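PDB 4ZU2: putative isohexenylglutaconyl-CoA hydratase from Pseudomonas aeruginosa, which probably hydrates isohexenylglutaconyl-CoA, a coenzyme A thioester of acyclic terpene breakdown, as a member of the crotonase (enoyl-CoA hydratase/isomerase) family. Local coordinates for residues G250-A253 against F254-R258. Sequence-based numbering, arbitrary orientation.
Sequences GTLA and FVQKR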
ATOM      1  N   GLY A 250     -14.872  29.788   1.928  1.00 35.75           N
ATOM      2  CA  GLY A 250     -14.375  28.869   2.925  1.00 34.57           C
ATOM      3  C   GLY A 250     -13.378  29.506   3.869  1.00 33.35           C
ATOM      4  O   GLY A 250     -13.471  29.330   5.088  1.00 28.88           O
ATOM      5  N   THR A 251     -12.381  30.192   3.312  1.00 36.02           N
ATOM      6  CA  THR A 251     -11.314  30.823   4.133  1.00 38.04           C
ATOM      7  C   THR A 251     -11.840  32.025   4.917  1.00 37.72           C
ATOM      8  O   THR A 251     -11.286  32.441   5.938  1.00 37.21           O
ATOM      9  CB  THR A 251     -10.164  31.286   3.246  1.00 36.40           C
ATOM     10  OG1 THR A 251     -10.688  32.109   2.195  1.00 29.93           O
ATOM     11  CG2 THR A 251      -9.419  30.070   2.658  1.00 32.53           C
ATOM     12  N   LEU A 252     -12.931  32.579   4.420  1.00 39.81           N
ATOM     13  CA  LEU A 252     -13.635  33.643   5.106  1.00 42.09           C
ATOM     14  C   LEU A 252     -14.361  33.119   6.346  1.00 43.22           C
ATOM     15  O   LEU A 252     -14.100  33.574   7.450  1.00 45.15           O
ATOM     16  CB  LEU A 252     -14.625  34.306   4.145  1.00 43.00           C
ATOM     17  CG  LEU A 252     -14.910  35.766   4.488  1.00 48.05           C
ATOM     18  CD1 LEU A 252     -13.618  36.566   4.271  1.00 44.98           C
ATOM     19  CD2 LEU A 252     -16.071  36.311   3.643  1.00 47.77           C
ATOM     20  N   ALA A 253     -15.281  32.173   6.154  1.00 44.01           N
ATOM     21  CA  ALA A 253     -15.955  31.502   7.267  1.00 38.64           C
ATOM     22  C   ALA A 253     -14.961  31.155   8.362  1.00 36.79           C
ATOM     23  O   ALA A 253     -15.278  31.184   9.543  1.00 40.00           O
ATOM     24  CB  ALA A 253     -16.635  30.238   6.771  1.00 32.18           C
ATOM     25  N   PHE A 254     -13.744  30.835   7.957  1.00 38.35           N
ATOM     26  CA  PHE A 254     -12.692  30.450   8.880  1.00 44.55           C
ATOM     27  C   PHE A 254     -12.167  31.640   9.713  1.00 51.93           C
ATOM     28  O   PHE A 254     -12.003  31.522  10.938  1.00 50.74           O
ATOM     29  CB  PHE A 254     -11.563  29.789   8.071  1.00 47.30           C
ATOM     30  CG  PHE A 254     -10.349  29.398   8.886  1.00 49.53           C
ATOM     31  CD1 PHE A 254     -10.453  28.546   9.968  1.00 48.33           C
ATOM     32  CD2 PHE A 254      -9.097  29.873   8.536  1.00 51.95           C
ATOM     33  CE1 PHE A 254      -9.340  28.196  10.699  1.00 49.77           C
ATOM     34  CE2 PHE A 254      -7.979  29.519   9.259  1.00 52.77           C
ATOM     35  CZ  PHE A 254      -8.100  28.684  10.344  1.00 51.17           C
ATOM     36  N   VAL A 255     -11.917  32.785   9.070  1.00 53.33           N
ATOM     37  CA  VAL A 255     -11.382  33.932   9.809  1.00 52.78           C
ATOM     38  C   VAL A 255     -12.498  34.590  10.604  1.00 52.37           C
ATOM     39  O   VAL A 255     -12.309  35.010  11.748  1.00 52.97           O
ATOM     40  CB  VAL A 255     -10.635  34.943   8.914  1.00 43.27           C
ATOM     41  CG1 VAL A 255      -9.591  34.227   8.115  1.00 42.30           C
ATOM     42  CG2 VAL A 255     -11.584  35.775   8.026  1.00 29.33           C
ATOM     43  N   GLN A 256     -13.682  34.612  10.009  1.00 53.12           N
ATOM     44  CA  GLN A 256     -14.885  34.875  10.759  1.00 52.63           C
ATOM     45  C   GLN A 256     -15.013  33.606  11.573  1.00 52.66           C
ATOM     46  O   GLN A 256     -14.194  32.699  11.420  1.00 51.04           O
ATOM     47  CB  GLN A 256     -16.059  35.098   9.817  1.00 50.18           C
ATOM     48  CG  GLN A 256     -15.786  36.190   8.780  1.00 52.97           C
ATOM     49  CD  GLN A 256     -16.952  36.413   7.840  1.00 54.73           C
ATOM     50  OE1 GLN A 256     -17.860  35.604   7.759  1.00 52.93           O
ATOM     51  NE2 GLN A 256     -16.927  37.526   7.129  1.00 54.80           N
ATOM     52  N   LYS A 257     -15.979  33.505  12.465  1.00 49.00           N
ATOM     53  CA  LYS A 257     -15.994  32.305  13.278  1.00 50.93           C
ATOM     54  C   LYS A 257     -17.260  31.508  13.054  1.00 46.46           C
ATOM     55  O   LYS A 257     -17.978  31.183  13.984  1.00 42.34           O
ATOM     56  CB  LYS A 257     -15.735  32.645  14.738  1.00 55.16           C
ATOM     57  CG  LYS A 257     -14.252  32.650  15.063  1.00 56.32           C
ATOM     58  CD  LYS A 257     -13.741  34.052  15.240  1.00 56.03           C
ATOM     59  CE  LYS A 257     -12.344  34.041  15.794  1.00 56.66           C
ATOM     60  NZ  LYS A 257     -11.893  35.409  16.163  1.00 58.94           N
ATOM     61  N   ARG A 258     -17.479  31.156  11.790  1.00 43.60           N
ATOM     62  CA  ARG A 258     -18.693  30.485  11.369  1.00 42.81           C
ATOM     63  C   ARG A 258     -18.476  29.341  10.371  1.00 44.48           C
ATOM     64  O   ARG A 258     -17.376  29.076   9.865  1.00 44.03           O
ATOM     65  CB  ARG A 258     -19.608  31.501  10.707  1.00 41.32           C
ATOM     66  CG  ARG A 258     -19.004  32.132   9.480  1.00 40.70           C
ATOM     67  CD  ARG A 258     -20.052  32.965   8.785  1.00 41.02           C
ATOM     68  NE  ARG A 258     -19.542  33.668   7.610  1.00 43.85           N
ATOM     69  CZ  ARG A 258     -19.445  33.135   6.394  1.00 47.49           C
ATOM     70  NH1 ARG A 258     -19.812  31.870   6.182  1.00 48.53           N
ATOM     71  NH2 ARG A 258     -18.982  33.852   5.380  1.00 45.99           N
TER
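Ala253 lies beneath the flat end of Arg258, which folds back over the last turn of helix 247-255. The evidence is the position of Ala253 CA, 3.9 Å from the guanidinium plane and over its centre, with Ala253 CB 3.6 Å from Arg258 NH1 on the same face. Arg258 CG sits between its own backbone N and carbonyl carbon (chi1 61°), and from there the chain runs extended to NE, long enough to lay the guanidinium against the flank of the last turn at Ala253. Leu252 CD2 approaches the group obliquely.

Gln256 limits how this group can turn. Arg258 NE donates to Gln256 OE1 at 2.6 Å; NE lies nearly on the line of the amide C=O, while OE1 sits 23° out of the guanidinium plane. A second bond from NH2 to the same oxygen is weak. The other end of the amide reaches the leucine: Gln256 NE2 lies 3.8 Å from Leu252 CG. Farther out, Glu249, one turn before Ala253 on the same helix, makes a salt bridge with Arg258 NH1, giving the guanidinium a second partner besides Gln256.

The backbone bonds trace how the helix ends. Gln256 N meets Leu252 O at 2.8 Å with an N-H...O angle of 159°, whereas Val255 N is shared between Thr251 O and, weakly, Leu252 O, which thus accepts from two donors. Gln256 then leaves helical geometry, and the next bond joins Arg258 N to Ala253 O at 3.1 Å, in the carbonyl plane, spanning five residues instead of four. Phe254 packs on Leu142 of a second subunit. The arrangement is a helix C-terminus closed by a pi-turn, in the C-terminal helical region of a crotonase-fold subunit.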